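Local coordinates for putative ABC transporter, periplasmic binding protein, amino acid (Neisseria gonorrhoeae, PDB 2YJP), which binds L-cysteine and probably delivers it, as a periplasmic solute receptor, to an ABC transporter of the inner membrane, at residues F62-P67 with D192-T197; T104-R109 with L168-T173; G172-A177 with A210-L215; E196-L201 with A214-W219. The protein carries 1 engineered substitution. All blocks are in the same frame, centred on the assembly; numbering follows the deposited sequence.

Contact 1 of 4, residues F62-P67 with D192-T197. With ZN (zinc ion), chain G; ZN (zinc ion), chain J; CYS (cysteine), chain D.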
loop_
_atom_site.group_PDB
_atom_site.type_symbol
_atom_site.label_atom_id
_atom_site.label_comp_id
_atom_site.label_asym_id
_atom_site.label_seq_id
_atom_site.Cartn_x
_atom_site.Cartn_y
_atom_site.Cartn_z
ATOM N N PHE A 62 -3.264 -2.134 5.948
ATOM C CA PHE A 62 -2.287 -3.201 6.170
ATOM C C PHE A 62 -1.872 -3.379 7.622
ATOM O O PHE A 62 -1.746 -2.398 8.373
ATOM C CB PHE A 62 -1.041 -2.984 5.312
ATOM C CG PHE A 62 -1.249 -3.359 3.893
ATOM C CD1 PHE A 62 -1.498 -4.697 3.554
ATOM C CD2 PHE A 62 -1.209 -2.402 2.889
ATOM C CE1 PHE A 62 -1.707 -5.078 2.257
ATOM C CE2 PHE A 62 -1.420 -2.779 1.541
ATOM C CZ PHE A 62 -1.688 -4.122 1.239
ATOM N N GLY A 63 -1.675 -4.651 8.030
ATOM C CA GLY A 63 -1.063 -4.939 9.281
ATOM C C GLY A 63 0.435 -5.170 9.222
ATOM O O GLY A 63 1.098 -5.267 10.289
ATOM N N ASP A 64 1.004 -5.323 8.025
ATOM C CA ASP A 64 2.393 -5.797 7.936
ATOM C C ASP A 64 3.125 -5.156 6.762
ATOM O O ASP A 64 3.939 -5.768 6.103
ATOM C CB ASP A 64 2.439 -7.319 7.808
ATOM C CG ASP A 64 1.717 -7.838 6.535
ATOM O OD1 ASP A 64 1.011 -7.051 5.841
ATOM O OD2 ASP A 64 1.860 -9.063 6.245
ATOM N N LYS A 65 2.790 -3.901 6.471
ATOM C CA LYS A 65 3.454 -3.200 5.407
ATOM C C LYS A 65 4.101 -1.895 5.935
ATOM O O LYS A 65 3.849 -0.786 5.417
ATOM C CB LYS A 65 2.481 -2.923 4.240
ATOM C CG LYS A 65 3.207 -2.624 2.926
ATOM C CD LYS A 65 2.262 -2.025 1.842
ATOM C CE LYS A 65 3.021 -1.766 0.592
ATOM N NZ LYS A 65 2.283 -1.158 -0.543
ATOM N N PRO A 66 4.954 -2.021 6.949
ATOM C CA PRO A 66 5.569 -0.788 7.412
ATOM C C PRO A 66 6.466 -0.237 6.270
ATOM O O PRO A 66 7.117 -1.002 5.559
ATOM C CB PRO A 66 6.431 -1.242 8.595
ATOM C CG PRO A 66 6.820 -2.678 8.254
ATOM C CD PRO A 66 5.640 -3.232 7.439
ATOM N N PRO A 67 6.540 1.087 6.122
ATOM C CA PRO A 67 6.000 2.123 6.980
ATOM C C PRO A 67 4.642 2.668 6.594
ATOM O O PRO A 67 4.285 3.770 7.066
ATOM C CB PRO A 67 7.001 3.254 6.794
ATOM C CG PRO A 67 7.422 3.094 5.294
ATOM C CD PRO A 67 7.462 1.612 5.091
ATOM N N ASP A 192 -0.191 -15.010 0.820
ATOM C CA ASP A 192 -1.261 -14.029 1.208
ATOM C C ASP A 192 -0.737 -12.751 1.898
ATOM O O ASP A 192 -1.185 -11.665 1.600
ATOM C CB ASP A 192 -2.284 -14.698 2.128
ATOM C CG ASP A 192 -3.206 -15.699 1.386
ATOM O OD1 ASP A 192 -2.987 -15.872 0.191
ATOM O OD2 ASP A 192 -4.185 -16.292 1.965
ATOM N N GLN A 193 0.239 -12.900 2.800
ATOM C CA GLN A 193 0.692 -11.865 3.685
ATOM C C GLN A 193 2.116 -11.392 3.372
ATOM O O GLN A 193 2.955 -12.230 2.922
ATOM C CB GLN A 193 0.707 -12.437 5.095
ATOM C CG GLN A 193 -0.606 -13.002 5.505
ATOM C CD GLN A 193 -0.603 -13.423 7.004
ATOM O OE1 GLN A 193 -0.179 -12.655 7.865
ATOM N NE2 GLN A 193 -1.068 -14.638 7.296
ATOM N N ASN A 194 2.432 -10.128 3.685
ATOM C CA ASN A 194 3.787 -9.651 3.448
ATOM C C ASN A 194 4.827 -10.386 4.273
ATOM O O ASN A 194 5.856 -10.708 3.752
ATOM C CB ASN A 194 3.950 -8.106 3.595
ATOM C CG ASN A 194 3.222 -7.343 2.459
ATOM O OD1 ASN A 194 3.530 -7.563 1.285
ATOM N ND2 ASN A 194 2.197 -6.514 2.809
ATOM N N THR A 195 4.575 -10.574 5.561
ATOM C CA THR A 195 5.496 -11.254 6.461
ATOM C C THR A 195 5.864 -12.629 5.925
ATOM O O THR A 195 7.030 -12.949 5.848
ATOM C CB THR A 195 4.893 -11.376 7.869
ATOM O OG1 THR A 195 4.659 -10.049 8.365
ATOM C CG2 THR A 195 5.911 -12.078 8.841
ATOM N N GLU A 196 4.880 -13.418 5.501
ATOM C CA GLU A 196 5.180 -14.710 4.860
ATOM C C GLU A 196 6.078 -14.534 3.649
ATOM O O GLU A 196 7.055 -15.294 3.484
ATOM C CB GLU A 196 3.940 -15.452 4.374
ATOM C CG GLU A 196 3.005 -15.987 5.406
ATOM C CD GLU A 196 1.697 -16.490 4.722
ATOM O OE1 GLU A 196 1.085 -15.747 3.848
ATOM O OE2 GLU A 196 1.276 -17.636 5.066
ATOM N N THR A 197 5.754 -13.555 2.810
ATOM C CA THR A 197 6.473 -13.382 1.547
ATOM C C THR A 197 7.968 -13.041 1.775
ATOM O O THR A 197 8.869 -13.643 1.181
ATOM C CB THR A 197 5.803 -12.305 0.687
ATOM O OG1 THR A 197 4.409 -12.615 0.559
ATOM C CG2 THR A 197 6.441 -12.263 -0.717
HETATM ZN ZN ZN G . -5.049 -15.255 3.437
HETATM ZN ZN ZN J . -0.203 -18.565 4.219
HETATM N N CYS D . 0.365 -0.734 -3.641
HETATM C CA CYS D . 0.450 -2.070 -4.276
HETATM C C CYS D . -0.955 -2.578 -4.607
HETATM O O CYS D . -1.954 -1.831 -4.378
HETATM C CB CYS D . 1.129 -3.087 -3.370
HETATM S SG CYS D . 0.364 -3.283 -1.751
HETATM O OXT CYS D . -1.074 -3.701 -5.105
HETATM O O HOH W 1 -0.583 -8.636 4.470
HETATM O O HOH W 2 0.628 -10.282 8.203
HETATM O O HOH W 3 -0.456 -17.844 1.912
HETATM O O HOH W 4 0.722 -20.848 4.356
#
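Gln193, the N-cap residue of helix 194-202, lays its CB beside the carboxylate of Asp64, and a water bonded to Gln193 OE1 also reaches Asp64 OD2, weakly; just before it, Asp192 OD2 binds a zinc ion together with Glu105, linking the lobes. Next, Asn194 meets the same aspartate twice. Its ND2 donates to Asp64 OD1 over 3.3 Å, from well above the carboxylate plane, and its backbone N makes a weak bond of 2.8 Å to Asp64 OD2. Asn194 OD1 accepts a hydrogen bond from His211 NE2. Thr195 N then gives Asp64 OD2 a straighter bond of 3.2 Å (163°). CG of Asp64, lodged between its backbone N and carbonyl carbon (chi1 61°), puts the carboxylate across the first amides of the helix, which would probably stabilise its charge. Thr197 OG1 returns to Gln193 O. Lys65 runs, fully extended, to the bound cysteine, Asn124 and Asp212. The result bridges the ligand cleft from edge strand 64-65 to helix 194-202, which Thr197 packs against strands 166-170 and 187-191.

Contact 2 of 4, residues T104-R109 with L168-T173. With ZN (zinc ion), chain G; CYS (cysteine), chain D.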
loop_
_atom_site.group_PDB
_atom_site.type_symbol
_atom_site.label_atom_id
_atom_site.label_comp_id
_atom_site.label_asym_id
_atom_site.label_seq_id
_atom_site.Cartn_x
_atom_site.Cartn_y
_atom_site.Cartn_z
ATOM N N THR A 104 -6.318 -5.894 6.377
ATOM C CA THR A 104 -6.729 -6.432 5.103
ATOM C C THR A 104 -5.540 -7.003 4.346
ATOM O O THR A 104 -4.618 -6.248 4.106
ATOM C CB THR A 104 -7.333 -5.274 4.239
ATOM O OG1 THR A 104 -8.329 -4.583 4.995
ATOM C CG2 THR A 104 -8.032 -5.809 3.005
ATOM N N GLU A 105 -5.547 -8.284 3.957
ATOM C CA GLU A 105 -4.604 -8.790 2.892
ATOM C C GLU A 105 -4.722 -8.029 1.556
ATOM O O GLU A 105 -5.817 -7.519 1.204
ATOM C CB GLU A 105 -4.855 -10.254 2.574
ATOM C CG GLU A 105 -4.828 -11.154 3.830
ATOM C CD GLU A 105 -5.020 -12.643 3.550
ATOM O OE1 GLU A 105 -5.507 -13.010 2.465
ATOM O OE2 GLU A 105 -4.667 -13.472 4.429
ATOM N N ALA A 106 -3.634 -7.995 0.780
ATOM C CA ALA A 106 -3.673 -7.321 -0.540
ATOM C C ALA A 106 -4.816 -7.850 -1.363
ATOM O O ALA A 106 -5.565 -7.046 -1.912
ATOM C CB ALA A 106 -2.358 -7.468 -1.319
ATOM N N ALA A 107 -4.955 -9.179 -1.424
ATOM C CA ALA A 107 -5.982 -9.814 -2.246
ATOM C C ALA A 107 -7.435 -9.565 -1.796
ATOM O O ALA A 107 -8.337 -9.870 -2.537
ATOM C CB ALA A 107 -5.730 -11.341 -2.372
ATOM N N ASN A 108 -7.655 -9.013 -0.606
ATOM C CA ASN A 108 -9.028 -8.900 -0.068
ATOM C C ASN A 108 -9.568 -7.493 -0.159
ATOM O O ASN A 108 -10.746 -7.251 0.187
ATOM C CB ASN A 108 -9.083 -9.303 1.423
ATOM C CG ASN A 108 -9.054 -10.810 1.616
ATOM O OD1 ASN A 108 -9.261 -11.555 0.677
ATOM N ND2 ASN A 108 -8.758 -11.250 2.820
ATOM N N ARG A 109 -8.708 -6.566 -0.596
ATOM C CA ARG A 109 -9.066 -5.151 -0.573
ATOM C C ARG A 109 -10.347 -4.850 -1.342
ATOM O O ARG A 109 -11.197 -4.179 -0.809
ATOM C CB ARG A 109 -7.937 -4.258 -1.050
ATOM C CG ARG A 109 -6.768 -4.208 -0.054
ATOM C CD ARG A 109 -5.612 -3.411 -0.647
ATOM N NE ARG A 109 -5.036 -4.141 -1.770
ATOM C CZ ARG A 109 -3.872 -3.831 -2.305
ATOM N NH1 ARG A 109 -3.218 -2.808 -1.812
ATOM N NH2 ARG A 109 -3.383 -4.538 -3.306
ATOM N N LEU A 168 9.233 -14.469 -5.747
ATOM C CA LEU A 168 8.212 -14.316 -4.697
ATOM C C LEU A 168 7.373 -13.034 -4.877
ATOM O O LEU A 168 7.909 -11.951 -5.189
ATOM C CB LEU A 168 8.878 -14.263 -3.329
ATOM C CG LEU A 168 9.664 -15.541 -3.032
ATOM C CD1 LEU A 168 10.580 -15.427 -1.835
ATOM C CD2 LEU A 168 8.682 -16.648 -2.799
ATOM N N VAL A 169 6.059 -13.160 -4.724
ATOM C CA VAL A 169 5.228 -11.992 -4.694
ATOM C C VAL A 169 4.145 -12.187 -3.616
ATOM O O VAL A 169 3.719 -13.346 -3.327
ATOM C CB VAL A 169 4.487 -11.728 -6.069
ATOM C CG1 VAL A 169 5.451 -11.281 -7.146
ATOM C CG2 VAL A 169 3.620 -12.963 -6.528
ATOM N N ASN A 170 3.683 -11.051 -3.073
ATOM C CA ASN A 170 2.523 -11.029 -2.200
ATOM C C ASN A 170 1.310 -11.170 -3.118
ATOM O O ASN A 170 1.171 -10.387 -4.076
ATOM C CB ASN A 170 2.539 -9.764 -1.357
ATOM C CG ASN A 170 1.304 -9.580 -0.461
ATOM O OD1 ASN A 170 0.872 -8.556 -0.270
ATOM N ND2 ASN A 170 0.837 -10.554 0.132
ATOM N N LYS A 171 0.497 -12.212 -2.889
ATOM C CA LYS A 171 -0.652 -12.436 -3.704
ATOM C C LYS A 171 -1.562 -11.174 -3.788
ATOM O O LYS A 171 -1.858 -10.554 -2.758
ATOM C CB LYS A 171 -1.438 -13.694 -3.211
ATOM C CG LYS A 171 -2.724 -13.959 -4.015
ATOM C CD LYS A 171 -3.351 -15.367 -3.753
ATOM C CE LYS A 171 -4.822 -15.412 -4.221
ATOM N NZ LYS A 171 -5.604 -16.602 -3.629
ATOM N N GLY A 172 -2.009 -10.851 -5.004
ATOM C CA GLY A 172 -3.046 -9.843 -5.244
ATOM C C GLY A 172 -2.450 -8.415 -5.311
ATOM O O GLY A 172 -3.172 -7.451 -5.208
ATOM N N THR A 173 -1.113 -8.314 -5.386
ATOM C CA THR A 173 -0.474 -7.036 -5.528
ATOM C C THR A 173 -0.262 -6.673 -7.004
ATOM O O THR A 173 -0.422 -7.499 -7.916
ATOM C CB THR A 173 0.909 -6.976 -4.795
ATOM O OG1 THR A 173 1.791 -7.993 -5.281
ATOM C CG2 THR A 173 0.748 -7.085 -3.258
HETATM ZN ZN ZN G . -5.049 -15.255 3.437
HETATM N N CYS D . 0.365 -0.734 -3.641
HETATM C CA CYS D . 0.450 -2.070 -4.276
HETATM C C CYS D . -0.955 -2.578 -4.607
HETATM O O CYS D . -1.954 -1.831 -4.378
HETATM C CB CYS D . 1.129 -3.087 -3.370
HETATM S SG CYS D . 0.364 -3.283 -1.751
HETATM O OXT CYS D . -1.074 -3.701 -5.105
HETATM O O HOH W 5 -1.221 -8.549 1.760
HETATM O O HOH W 6 -2.875 -10.917 -0.320
#
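Ala106 O is held by two donors of one residue, Arg109 NE at 3.0 Å, lying in the carbonyl plane on a lone pair, and more weakly Arg109 N, while the methyl of Ala106 presses on Lys171 O across the contact, 3.4 Å from CB. That methyl also meets Thr173 CG2 and Asn170 OD1. No clear direct hydrogen bond joins the segments; water does the work. One molecule accepts from Ala106 N and donates to Asn170 OD1, and another accepts from Ala107 N and donates to Lys171 O. Asn170 reaches its water because CG stands opposite the backbone N (chi1 176°), and its ND2 is taken by Phe191 O. Ala107 CA comes within 4.2 Å of Gly172 CA, leaving no room for a side chain at Gly172, which has a positive phi in the type II turn Asn170-Thr173. With NE tethered, the Arg109 guanidinium turns an edge to the ligand: NH2 donates in its own plane to OXT of the cysteine, 3.0 Å away at 160°, and NH1 donates to Ala123 O and, weakly, to the ligand O. Two loops closing over a ligand carboxylate, one from each lobe, are characteristic of the bilobed periplasmic binding protein fold.

Contact 3 of 4, residues G172-A177 with A210-L215. With CYS (cysteine), chain D.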
loop_
_atom_site.group_PDB
_atom_site.type_symbol
_atom_site.label_atom_id
_atom_site.label_comp_id
_atom_site.label_asym_id
_atom_site.label_seq_id
_atom_site.Cartn_x
_atom_site.Cartn_y
_atom_site.Cartn_z
ATOM N N GLY A 172 -2.009 -10.851 -5.004
ATOM C CA GLY A 172 -3.046 -9.843 -5.244
ATOM C C GLY A 172 -2.450 -8.415 -5.311
ATOM O O GLY A 172 -3.172 -7.451 -5.208
ATOM N N THR A 173 -1.113 -8.314 -5.386
ATOM C CA THR A 173 -0.474 -7.036 -5.528
ATOM C C THR A 173 -0.262 -6.673 -7.004
ATOM O O THR A 173 -0.422 -7.499 -7.916
ATOM C CB THR A 173 0.909 -6.976 -4.795
ATOM O OG1 THR A 173 1.791 -7.993 -5.281
ATOM C CG2 THR A 173 0.748 -7.085 -3.258
ATOM N N THR A 174 0.109 -5.419 -7.235
ATOM C CA THR A 174 0.459 -4.971 -8.594
ATOM C C THR A 174 1.697 -5.721 -9.065
ATOM O O THR A 174 1.775 -6.038 -10.241
ATOM C CB THR A 174 0.720 -3.485 -8.665
ATOM O OG1 THR A 174 1.526 -3.129 -7.542
ATOM C CG2 THR A 174 -0.649 -2.653 -8.651
ATOM N N ALA A 175 2.624 -6.087 -8.164
ATOM C CA ALA A 175 3.762 -6.917 -8.652
ATOM C C ALA A 175 3.309 -8.274 -9.185
ATOM O O ALA A 175 3.808 -8.720 -10.228
ATOM C CB ALA A 175 4.852 -7.078 -7.632
ATOM N N ASP A 176 2.392 -8.926 -8.446
ATOM C CA ASP A 176 1.756 -10.177 -8.882
ATOM C C ASP A 176 1.109 -9.957 -10.247
ATOM O O ASP A 176 1.349 -10.727 -11.177
ATOM C CB ASP A 176 0.692 -10.560 -7.822
ATOM C CG ASP A 176 -0.049 -11.838 -8.137
ATOM O OD1 ASP A 176 0.261 -12.555 -9.135
ATOM O OD2 ASP A 176 -0.984 -12.113 -7.353
ATOM N N ALA A 177 0.313 -8.891 -10.392
ATOM C CA ALA A 177 -0.390 -8.658 -11.671
ATOM C C ALA A 177 0.595 -8.338 -12.844
ATOM O O ALA A 177 0.487 -8.848 -13.958
ATOM C CB ALA A 177 -1.409 -7.535 -11.534
ATOM N N ALA A 210 9.433 -9.390 -5.734
ATOM C CA ALA A 210 9.003 -8.161 -6.368
ATOM C C ALA A 210 7.839 -7.524 -5.600
ATOM O O ALA A 210 6.946 -8.240 -5.122
ATOM C CB ALA A 210 8.601 -8.444 -7.801
ATOM N N HIS A 211 7.856 -6.194 -5.518
ATOM C CA HIS A 211 6.847 -5.414 -4.754
ATOM C C HIS A 211 7.046 -3.919 -5.048
ATOM O O HIS A 211 7.938 -3.548 -5.833
ATOM C CB HIS A 211 7.057 -5.626 -3.224
ATOM C CG HIS A 211 5.784 -5.710 -2.441
ATOM N ND1 HIS A 211 4.757 -4.800 -2.589
ATOM C CD2 HIS A 211 5.376 -6.587 -1.496
ATOM C CE1 HIS A 211 3.771 -5.114 -1.770
ATOM N NE2 HIS A 211 4.123 -6.193 -1.093
ATOM N N ASP A 212 6.250 -3.068 -4.381
ATOM C CA ASP A 212 6.389 -1.617 -4.448
ATOM C C ASP A 212 7.831 -1.306 -4.078
ATOM O O ASP A 212 8.315 -1.794 -3.063
ATOM C CB ASP A 212 5.411 -0.909 -3.435
ATOM C CG ASP A 212 3.953 -0.919 -3.904
ATOM O OD1 ASP A 212 3.709 -1.379 -5.049
ATOM O OD2 ASP A 212 3.013 -0.459 -3.125
ATOM N N ASN A 213 8.523 -0.464 -4.838
ATOM C CA ASN A 213 9.944 -0.219 -4.496
ATOM C C ASN A 213 10.160 0.452 -3.138
ATOM O O ASN A 213 11.125 0.114 -2.418
ATOM C CB ASN A 213 10.750 0.486 -5.613
ATOM C CG ASN A 213 10.150 1.857 -6.060
ATOM O OD1 ASN A 213 9.344 2.506 -5.358
ATOM N ND2 ASN A 213 10.596 2.306 -7.250
ATOM N N ALA A 214 9.268 1.376 -2.793
ATOM C CA ALA A 214 9.333 2.041 -1.517
ATOM C C ALA A 214 9.253 1.020 -0.376
ATOM O O ALA A 214 9.935 1.144 0.605
ATOM C CB ALA A 214 8.156 3.088 -1.399
ATOM N N LEU A 215 8.383 0.035 -0.476
ATOM C CA LEU A 215 8.391 -1.007 0.521
ATOM C C LEU A 215 9.772 -1.680 0.532
ATOM O O LEU A 215 10.364 -1.886 1.590
ATOM C CB LEU A 215 7.299 -2.059 0.243
ATOM C CG LEU A 215 7.309 -3.248 1.200
ATOM C CD1 LEU A 215 7.099 -2.777 2.669
ATOM C CD2 LEU A 215 6.241 -4.237 0.790
HETATM N N CYS D . 0.365 -0.734 -3.641
HETATM C CA CYS D . 0.450 -2.070 -4.276
HETATM C C CYS D . -0.955 -2.578 -4.607
HETATM O O CYS D . -1.954 -1.831 -4.378
HETATM C CB CYS D . 1.129 -3.087 -3.370
HETATM S SG CYS D . 0.364 -3.283 -1.751
HETATM O OXT CYS D . -1.074 -3.701 -5.105
HETATM O O HOH W 7 4.398 -8.416 -4.323
HETATM O O HOH W 8 2.108 -0.395 -7.171
HETATM O O HOH W 9 3.358 -4.507 -5.467
#
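Three waters, and no direct hydrogen bond, link Thr173, Thr174 and Ala175 to Ala210 and Asp212. The first donates to Thr173 OG1 and, over 2.7 Å, to Ala210 O; the second lies between Thr174 OG1 and Asp212 OD1; the third accepts from Ala175 N and donates to Asp212 OD1. Direct contact is slight: Ala175 CB meets Ala210 CB at 4.0 Å and Ala210 O at 3.5 Å, and Thr173 CG2 meets His211 CE1. The imidazole is fixed in rotation. ND1 accepts a hydrogen bond from Asp212 N at 2.9 Å, almost in the ring plane, and NE2 pairs with Asn194 OD1, consistent with a neutral ring protonated at NE2. Leu215 CD2 sits over the centre of one face and the water of Ala210 above the other. The ring's CE1 edge faces CB of the bound cysteine. Asp212 CG, anti to its carbonyl carbon (chi1 -75°), carries OD2 to the ligand's amino group, which donates to it over 2.7 Å; Lys65 shares this oxygen. Thr174 N donates to the ligand OXT. Helix 174-182 thus begins beside the end of strand 208-212, which runs between strands 166-170 and 142-151 and leads into helix 213-222.

Contact 4 of 4, residues E196-L201 with A214-W219; sequences ETFDAL and ALLWAW. With ZN (zinc ion), chain J.
Phe198 and Trp219 make the dense part of this contact, their side chains sliding past each other in opposite directions. Phe198 CD1 stands over the middle of the indole, 3.3 Å from Trp219 CE2, and in return Trp219 CD1 lies over one face of the phenyl ring, toward its rim. The planes are turned by 34°, with the Phe198 ring and the five-membered ring of Trp219 centred 4.1 Å apart, so the overlap is close but oblique. Trp219 reaches across because CG is anti to the backbone N (chi1 -175°). The far end of the phenyl ring is received edgewise by two methyls: Leu215 CD2 at 3.8 Å from Phe198 CZ, and Leu216 CD2 at 4.0 Å from Phe198 CE1. Long side chains fill the distance between the axes of segments 196-201 and 214-219, which approach no closer than 13.2 Å, at a crossing angle of -56°. Helix 194-202 is the crossover helix of a beta-alpha-beta unit from strand 187-191 to 208-212, and helix 213-222 follows directly; Leu209 touches both Phe198 and Leu216. Beyond the six-membered end of the indole the fit is sparser. Leu201 CD2 meets Trp219 CH2 at 3.8 Å, and little else crosses there. Trp219, partly exposed, turns also to Phe226 and has a bound 1,2-ethanediol nearby.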
loop_
_atom_site.group_PDB
_atom_site.type_symbol
_atom_site.label_atom_id
_atom_site.label_comp_id
_atom_site.label_asym_id
_atom_site.label_seq_id
_atom_site.Cartn_x
_atom_site.Cartn_y
_atom_site.Cartn_z
ATOM N N GLU A 196 4.880 -13.418 5.501
ATOM C CA GLU A 196 5.180 -14.710 4.860
ATOM C C GLU A 196 6.078 -14.534 3.649
ATOM O O GLU A 196 7.055 -15.294 3.484
ATOM C CB GLU A 196 3.940 -15.452 4.374
ATOM C CG GLU A 196 3.005 -15.987 5.406
ATOM C CD GLU A 196 1.697 -16.490 4.722
ATOM O OE1 GLU A 196 1.085 -15.747 3.848
ATOM O OE2 GLU A 196 1.276 -17.636 5.066
ATOM N N THR A 197 5.754 -13.555 2.810
ATOM C CA THR A 197 6.473 -13.382 1.547
ATOM C C THR A 197 7.968 -13.041 1.775
ATOM O O THR A 197 8.869 -13.643 1.181
ATOM C CB THR A 197 5.803 -12.305 0.687
ATOM O OG1 THR A 197 4.409 -12.615 0.559
ATOM C CG2 THR A 197 6.441 -12.263 -0.717
ATOM N N PHE A 198 8.225 -12.119 2.675
ATOM C CA PHE A 198 9.583 -11.759 2.959
ATOM C C PHE A 198 10.307 -12.884 3.753
ATOM O O PHE A 198 11.477 -13.119 3.512
ATOM C CB PHE A 198 9.650 -10.437 3.679
ATOM C CG PHE A 198 9.358 -9.283 2.821
ATOM C CD1 PHE A 198 10.375 -8.677 2.047
ATOM C CD2 PHE A 198 8.060 -8.757 2.751
ATOM C CE1 PHE A 198 10.112 -7.594 1.244
ATOM C CE2 PHE A 198 7.800 -7.633 1.938
ATOM C CZ PHE A 198 8.825 -7.035 1.208
ATOM N N ASP A 199 9.606 -13.557 4.674
ATOM C CA ASP A 199 10.154 -14.741 5.316
ATOM C C ASP A 199 10.530 -15.785 4.256
ATOM O O ASP A 199 11.545 -16.435 4.380
ATOM C CB ASP A 199 9.212 -15.404 6.357
ATOM C CG ASP A 199 9.093 -14.615 7.684
ATOM O OD1 ASP A 199 9.984 -13.769 8.007
ATOM O OD2 ASP A 199 8.093 -14.851 8.440
ATOM N N ALA A 200 9.723 -15.976 3.227
ATOM C CA ALA A 200 10.106 -17.002 2.271
ATOM C C ALA A 200 11.378 -16.597 1.535
ATOM O O ALA A 200 12.123 -17.451 1.043
ATOM C CB ALA A 200 8.991 -17.271 1.296
ATOM N N LEU A 201 11.642 -15.294 1.476
ATOM C CA LEU A 201 12.814 -14.820 0.747
ATOM C C LEU A 201 14.037 -15.052 1.613
ATOM O O LEU A 201 15.056 -15.643 1.151
ATOM C CB LEU A 201 12.648 -13.360 0.293
ATOM C CG LEU A 201 13.919 -12.769 -0.347
ATOM C CD1 LEU A 201 14.118 -13.300 -1.758
ATOM C CD2 LEU A 201 13.881 -11.258 -0.292
ATOM N N ALA A 214 9.268 1.376 -2.793
ATOM C CA ALA A 214 9.333 2.041 -1.517
ATOM C C ALA A 214 9.253 1.020 -0.376
ATOM O O ALA A 214 9.935 1.144 0.605
ATOM C CB ALA A 214 8.156 3.088 -1.399
ATOM N N LEU A 215 8.383 0.035 -0.476
ATOM C CA LEU A 215 8.391 -1.007 0.521
ATOM C C LEU A 215 9.772 -1.680 0.532
ATOM O O LEU A 215 10.364 -1.886 1.590
ATOM C CB LEU A 215 7.299 -2.059 0.243
ATOM C CG LEU A 215 7.309 -3.248 1.200
ATOM C CD1 LEU A 215 7.099 -2.777 2.669
ATOM C CD2 LEU A 215 6.241 -4.237 0.790
ATOM N N LEU A 216 10.272 -2.038 -0.650
ATOM C CA LEU A 216 11.531 -2.815 -0.722
ATOM C C LEU A 216 12.732 -2.031 -0.178
ATOM O O LEU A 216 13.592 -2.596 0.499
ATOM C CB LEU A 216 11.812 -3.240 -2.160
ATOM C CG LEU A 216 10.803 -4.153 -2.877
ATOM C CD1 LEU A 216 11.424 -4.606 -4.232
ATOM C CD2 LEU A 216 10.418 -5.349 -2.015
ATOM N N TRP A 217 12.779 -0.716 -0.446
ATOM C CA TRP A 217 13.816 0.106 0.156
ATOM C C TRP A 217 13.712 0.073 1.707
ATOM O O TRP A 217 14.732 0.014 2.385
ATOM C CB TRP A 217 13.781 1.550 -0.347
ATOM C CG TRP A 217 14.003 1.691 -1.879
ATOM C CD1 TRP A 217 14.874 0.964 -2.675
ATOM C CD2 TRP A 217 13.407 2.674 -2.749
ATOM N NE1 TRP A 217 14.822 1.412 -3.977
ATOM C CE2 TRP A 217 13.921 2.440 -4.065
ATOM C CE3 TRP A 217 12.467 3.680 -2.563
ATOM C CZ2 TRP A 217 13.530 3.220 -5.194
ATOM C CZ3 TRP A 217 12.070 4.458 -3.697
ATOM C CH2 TRP A 217 12.605 4.215 -4.989
ATOM N N ALA A 218 12.493 0.087 2.232
ATOM C CA ALA A 218 12.297 0.196 3.703
ATOM C C ALA A 218 12.659 -1.128 4.364
ATOM O O ALA A 218 13.277 -1.168 5.458
ATOM C CB ALA A 218 10.844 0.566 4.037
ATOM N N TRP A 219 12.279 -2.214 3.684
ATOM C CA TRP A 219 12.610 -3.530 4.161
ATOM C C TRP A 219 14.140 -3.790 4.099
ATOM O O TRP A 219 14.709 -4.307 5.048
ATOM C CB TRP A 219 11.822 -4.578 3.388
ATOM C CG TRP A 219 12.047 -5.955 3.918
ATOM C CD1 TRP A 219 11.444 -6.519 4.995
ATOM C CD2 TRP A 219 12.968 -6.924 3.414
ATOM N NE1 TRP A 219 11.905 -7.818 5.175
ATOM C CE2 TRP A 219 12.845 -8.083 4.213
ATOM C CE3 TRP A 219 13.843 -6.950 2.321
ATOM C CZ2 TRP A 219 13.624 -9.255 3.990
ATOM C CZ3 TRP A 219 14.571 -8.138 2.063
ATOM C CH2 TRP A 219 14.471 -9.254 2.920
HETATM ZN ZN ZN J . -0.203 -18.565 4.219
HETATM O O HOH W 3 -0.456 -17.844 1.912
HETATM O O HOH W 4 0.722 -20.848 4.356
#

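In the fold
From the N terminus, segment 62-67 opens the longest loop, which contact 1 closes at 192-197. Contact 2 is nested inside it, its loop running from 104-109 to 168-173. Gly172 and Thr173 end contact 2 and begin contact 3, whose loop extends past 192-197 to 210-215 and so crosses that of contact 1. Contact 4 starts on Glu196 and Thr197, where contact 1 ends, lying within the loop of contact 3 until both finish on the same stretch. Contacts 1 and 2 tie the first lobe to the second around the cysteine and share one zinc ion; contact 3 sets helix 174-182 against strand 208-212, and contact 4 packs helices 194-202 and 213-222 together.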